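Local coordinates for protein aminopeptidase N (Francisella tularensis subsp. tularensis, PDB 5DLL) that probably releases N-terminal amino acids, preferably alanine, from intracellular peptides, as a zinc-dependent aminopeptidase of the M1 family, at residues P23-I28 with R57-L62; Y49-R54 with P99-L104. One frame throughout, in Å; residues are numbered along the deposited sequence.

Overall arrangement
Both contacts lie in the N-terminal beta domain of this M1 peptidase, and their centres are about 9 Å apart. Interaction 1 packs the start of strand 26-36 against the loop that follows strand 42-52. Interaction 2 pairs the end of strand 42-52 with strand 101-110 of the same sheet. Strand 42-52 lies between the other two strands, so the contacts meet directly: Leu27 N is 2.8 Å from Val51 O, probably a hydrogen bond. Tyr26, Ile50, Leu62 and Phe102 pack together. Both contacts are away from the zinc site of His309, His313 and Glu332. A bound sodium ion is closer, about 9 Å from the side chain of Leu104.

Interaction 1: residues P23-I28 with R57-L62; sequences PSNYLI and RENNTL
The Tyr26 ring and the Arg57 guanidinium cross at about a right angle, with their planes 69° apart. In the M1 N-terminal domain, the start of strand 26-36 meets the loop 57-62 here. Tyr26 CG lies anti to its carbonyl carbon, and the ring reaches into the loop. Arg57 leaves its CA away from segment 23-28. Bends at chi2 and chi3 carry its end back over the ring. NH1 lies above one face, offset toward the rim, in an off-centre cation-pi contact. Arg57 CZ is 4.5 Å from the centroid of the Tyr26 ring. Arg57 NH2 is 2.9 Å from Tyr26 OH and donates a weak hydrogen bond to it. Asn60 CA meets the ring at its edge. At the base of the ring, Leu62 CD1 packs on Tyr26 CB at 3.7 Å. Leu62 also touches Ile50 and Phe102, so the ring borders the apolar side of the sheet.

The Asn25 side chain ties the start of the strand to the loop backbone. Its CG sits in the crowded position between N and the carbonyl carbon (chi1 69°). Asn25 ND2 then donates to Thr61 O at 3.1 Å, nearly straight and in its own amide plane. Asn25 ND2 also donates to Asn59 O at 3.3 Å, a more bent bond that arrives above the carbonyl plane. Asn59 OD1 accepts from Thr61 N at 2.8 Å on a lone pair, which makes an Asx turn. One amide nitrogen thus bridges two loop carbonyls, while the guanidinium charge beside Tyr26 OH may favour the phenolate and lower its pKa somewhat.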
# COMPACT_ATOMS: atom_id res chain seq x y z
N PRO A 23 -22.55 15.43 -15.78
CA PRO A 23 -22.88 14.05 -16.12
C PRO A 23 -22.90 13.85 -17.63
O PRO A 23 -23.18 14.79 -18.37
CB PRO A 23 -24.28 13.85 -15.52
CG PRO A 23 -24.83 15.22 -15.33
CD PRO A 23 -23.65 16.11 -15.08
N SER A 24 -22.59 12.63 -18.07
CA SER A 24 -22.65 12.29 -19.49
C SER A 24 -24.07 12.53 -20.01
O SER A 24 -25.04 12.17 -19.34
CB SER A 24 -22.26 10.83 -19.69
OG SER A 24 -22.22 10.51 -21.07
N ASN A 25 -24.19 13.14 -21.18
CA ASN A 25 -25.51 13.39 -21.78
C ASN A 25 -26.18 12.12 -22.33
O ASN A 25 -27.39 12.10 -22.53
CB ASN A 25 -25.45 14.50 -22.85
CG ASN A 25 -24.69 14.10 -24.10
OD1 ASN A 25 -23.87 13.19 -24.09
ND2 ASN A 25 -24.96 14.80 -25.20
N TYR A 26 -25.39 11.08 -22.56
CA TYR A 26 -25.92 9.77 -22.95
C TYR A 26 -25.34 8.67 -22.05
O TYR A 26 -24.21 8.80 -21.56
CB TYR A 26 -25.65 9.49 -24.43
CG TYR A 26 -26.61 10.25 -25.32
CD1 TYR A 26 -27.84 9.70 -25.68
CD2 TYR A 26 -26.32 11.54 -25.77
CE1 TYR A 26 -28.74 10.40 -26.47
CE2 TYR A 26 -27.21 12.24 -26.56
CZ TYR A 26 -28.42 11.67 -26.91
OH TYR A 26 -29.32 12.35 -27.70
N LEU A 27 -26.12 7.61 -21.83
CA LEU A 27 -25.74 6.52 -20.94
C LEU A 27 -25.86 5.15 -21.61
O LEU A 27 -26.61 4.99 -22.58
CB LEU A 27 -26.60 6.53 -19.68
CG LEU A 27 -26.27 7.62 -18.65
CD1 LEU A 27 -27.41 7.76 -17.64
CD2 LEU A 27 -24.95 7.32 -17.94
N ILE A 28 -25.13 4.18 -21.08
CA ILE A 28 -25.09 2.83 -21.64
C ILE A 28 -25.66 1.84 -20.62
O ILE A 28 -25.16 1.74 -19.50
CB ILE A 28 -23.65 2.42 -22.02
CG1 ILE A 28 -23.05 3.48 -22.96
CG2 ILE A 28 -23.64 1.03 -22.67
CD1 ILE A 28 -21.64 3.19 -23.43
N ARG A 57 -29.31 17.07 -20.98
CA ARG A 57 -29.92 17.05 -22.32
C ARG A 57 -29.70 18.37 -23.08
O ARG A 57 -30.58 18.81 -23.82
CB ARG A 57 -31.42 16.77 -22.22
CG ARG A 57 -31.81 15.47 -21.52
CD ARG A 57 -31.24 14.22 -22.18
NE ARG A 57 -31.18 14.30 -23.64
CZ ARG A 57 -30.08 14.17 -24.38
NH1 ARG A 57 -28.89 13.93 -23.83
NH2 ARG A 57 -30.16 14.26 -25.71
N GLU A 58 -28.53 18.98 -22.90
CA GLU A 58 -28.25 20.27 -23.55
C GLU A 58 -27.95 20.16 -25.05
O GLU A 58 -28.00 21.16 -25.77
CB GLU A 58 -27.14 21.03 -22.80
CG GLU A 58 -25.74 20.42 -22.91
CD GLU A 58 -24.75 21.07 -21.95
OE1 GLU A 58 -25.14 22.00 -21.21
OE2 GLU A 58 -23.58 20.65 -21.94
N ASN A 59 -27.62 18.96 -25.51
CA ASN A 59 -27.53 18.66 -26.94
C ASN A 59 -27.68 17.16 -27.21
O ASN A 59 -27.66 16.36 -26.28
CB ASN A 59 -26.20 19.17 -27.52
CG ASN A 59 -25.00 18.36 -27.06
OD1 ASN A 59 -24.88 17.17 -27.37
ND2 ASN A 59 -24.10 19.00 -26.33
N ASN A 60 -27.80 16.79 -28.48
CA ASN A 60 -27.99 15.39 -28.87
C ASN A 60 -26.81 14.83 -29.66
O ASN A 60 -26.98 14.03 -30.58
CB ASN A 60 -29.28 15.24 -29.68
CG ASN A 60 -30.46 15.89 -29.00
OD1 ASN A 60 -30.49 16.04 -27.77
ND2 ASN A 60 -31.44 16.30 -29.80
N THR A 61 -25.60 15.26 -29.29
CA THR A 61 -24.39 14.76 -29.92
C THR A 61 -23.78 13.68 -29.03
O THR A 61 -23.60 13.89 -27.84
CB THR A 61 -23.36 15.89 -30.12
OG1 THR A 61 -23.88 16.87 -31.03
CG2 THR A 61 -22.05 15.33 -30.68
N LEU A 62 -23.49 12.53 -29.62
CA LEU A 62 -22.77 11.47 -28.94
C LEU A 62 -21.27 11.63 -29.21
O LEU A 62 -20.85 11.73 -30.36
CB LEU A 62 -23.25 10.10 -29.43
CG LEU A 62 -22.77 8.86 -28.67
CD1 LEU A 62 -23.41 8.78 -27.29
CD2 LEU A 62 -23.05 7.60 -29.47

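Interaction 2: residues Y49-R54 with P99-L104; sequences YIVANR and PEKFVL
Glu100 O is gripped by one hydrogen bond and one weaker CA-H...O contact from segment 49-54. Ala52 N donates to Glu100 O at 2.8 Å, nearly straight, and Val51 CA approaches it at 3.5 Å. This grip ends an antiparallel beta ladder between strands 42-52 and 101-110, neighbours in the mixed sheet of the N-terminal domain. Ile50 and Phe102 form the hydrogen-bonded pair. Ile50 N donates to Phe102 O at 2.9 Å, nearly along the C=O axis, and Phe102 N donates back to Ile50 O at 3.1 Å.

The side chains of this pair lie side by side on the buried face. Phe102 CG sits between its backbone N and carbonyl carbon (chi1 63°). That lays the ring beneath Ile50, whose CB is over one face in a CH-pi contact, 4.1 Å from the Phe102 ring centroid. Leu62 and Tyr26 continue this apolar layer.

The other face carries two non-hydrogen-bonded pairs. Tyr49 CE1 packs on Val103 CG2 at 3.5 Å, and Val51 lies alongside Lys101. Beyond the ladder, the bent side chains of Arg54 and Glu100 cross in a salt bridge. Arg54 NH2 reaches Glu100 OE1 at 3.2 Å, with OE1 at the edge of the guanidinium, near its plane.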
# COMPACT_ATOMS: atom_id res chain seq x y z
N TYR A 49 -26.06 -0.47 -26.19
CA TYR A 49 -27.47 -0.10 -26.03
C TYR A 49 -27.55 1.16 -25.19
O TYR A 49 -27.43 1.13 -23.97
CB TYR A 49 -28.27 -1.26 -25.44
CG TYR A 49 -28.26 -2.45 -26.37
CD1 TYR A 49 -29.21 -2.56 -27.38
CD2 TYR A 49 -27.29 -3.43 -26.28
CE1 TYR A 49 -29.20 -3.64 -28.25
CE2 TYR A 49 -27.27 -4.50 -27.15
CZ TYR A 49 -28.23 -4.60 -28.13
OH TYR A 49 -28.20 -5.68 -28.98
N ILE A 50 -27.74 2.28 -25.89
CA ILE A 50 -27.52 3.61 -25.35
C ILE A 50 -28.85 4.34 -25.17
O ILE A 50 -29.79 4.15 -25.94
CB ILE A 50 -26.62 4.41 -26.31
CG1 ILE A 50 -25.28 3.69 -26.50
CG2 ILE A 50 -26.40 5.83 -25.81
CD1 ILE A 50 -24.52 4.13 -27.74
N VAL A 51 -28.91 5.19 -24.14
CA VAL A 51 -30.11 5.98 -23.85
C VAL A 51 -29.74 7.40 -23.41
O VAL A 51 -28.73 7.61 -22.75
CB VAL A 51 -30.98 5.28 -22.79
CG1 VAL A 51 -30.32 5.32 -21.41
CG2 VAL A 51 -32.37 5.90 -22.75
N ALA A 52 -30.57 8.36 -23.81
CA ALA A 52 -30.37 9.76 -23.44
C ALA A 52 -30.47 9.94 -21.93
O ALA A 52 -31.40 9.42 -21.31
CB ALA A 52 -31.41 10.63 -24.15
N ASN A 53 -29.52 10.67 -21.35
CA ASN A 53 -29.46 10.89 -19.91
C ASN A 53 -30.28 12.09 -19.47
O ASN A 53 -29.95 13.22 -19.80
CB ASN A 53 -28.00 11.07 -19.46
CG ASN A 53 -27.86 11.19 -17.95
OD1 ASN A 53 -28.79 10.91 -17.19
ND2 ASN A 53 -26.68 11.62 -17.50
N ARG A 54 -31.33 11.85 -18.69
CA ARG A 54 -32.24 12.92 -18.24
C ARG A 54 -31.51 14.06 -17.51
O ARG A 54 -31.92 15.22 -17.60
CB ARG A 54 -33.35 12.33 -17.36
CG ARG A 54 -34.54 13.25 -17.09
CD ARG A 54 -35.10 13.89 -18.36
NE ARG A 54 -35.16 12.95 -19.48
CZ ARG A 54 -35.30 13.30 -20.76
NH1 ARG A 54 -35.40 14.58 -21.12
NH2 ARG A 54 -35.34 12.36 -21.70
N PRO A 99 -30.94 9.55 -31.57
CA PRO A 99 -32.24 9.40 -30.89
C PRO A 99 -32.16 9.28 -29.36
O PRO A 99 -31.07 9.15 -28.79
CB PRO A 99 -32.81 8.09 -31.48
CG PRO A 99 -31.93 7.74 -32.63
CD PRO A 99 -30.60 8.36 -32.36
N GLU A 100 -33.33 9.31 -28.72
CA GLU A 100 -33.44 9.19 -27.26
C GLU A 100 -33.04 7.80 -26.77
O GLU A 100 -32.60 7.64 -25.63
CB GLU A 100 -34.88 9.47 -26.81
CG GLU A 100 -35.37 10.90 -27.05
CD GLU A 100 -34.80 11.90 -26.06
OE1 GLU A 100 -34.96 11.69 -24.84
OE2 GLU A 100 -34.21 12.90 -26.50
N LYS A 101 -33.21 6.80 -27.62
CA LYS A 101 -32.91 5.41 -27.28
C LYS A 101 -32.54 4.66 -28.55
O LYS A 101 -33.30 4.66 -29.52
CB LYS A 101 -34.13 4.77 -26.61
CG LYS A 101 -33.83 3.63 -25.66
CD LYS A 101 -35.05 3.27 -24.82
CE LYS A 101 -34.74 2.25 -23.74
NZ LYS A 101 -34.36 0.92 -24.30
N PHE A 102 -31.37 4.02 -28.55
CA PHE A 102 -30.87 3.34 -29.76
C PHE A 102 -29.77 2.32 -29.47
O PHE A 102 -29.18 2.30 -28.39
CB PHE A 102 -30.35 4.37 -30.77
CG PHE A 102 -29.17 5.18 -30.29
CD1 PHE A 102 -29.35 6.28 -29.45
CD2 PHE A 102 -27.88 4.86 -30.68
CE1 PHE A 102 -28.28 7.02 -29.01
CE2 PHE A 102 -26.80 5.61 -30.25
CZ PHE A 102 -27.00 6.69 -29.41
N VAL A 103 -29.51 1.48 -30.47
CA VAL A 103 -28.40 0.52 -30.42
C VAL A 103 -27.36 0.93 -31.47
O VAL A 103 -27.71 1.20 -32.63
CB VAL A 103 -28.87 -0.95 -30.61
CG1 VAL A 103 -29.92 -1.08 -31.70
CG2 VAL A 103 -27.69 -1.86 -30.89
N LEU A 104 -26.10 0.97 -31.06
CA LEU A 104 -25.00 1.33 -31.94
C LEU A 104 -24.01 0.18 -32.07
O LEU A 104 -23.35 -0.19 -31.10
CB LEU A 104 -24.29 2.56 -31.39
CG LEU A 104 -23.10 3.07 -32.20
CD1 LEU A 104 -23.54 3.47 -33.60
CD2 LEU A 104 -22.42 4.23 -31.49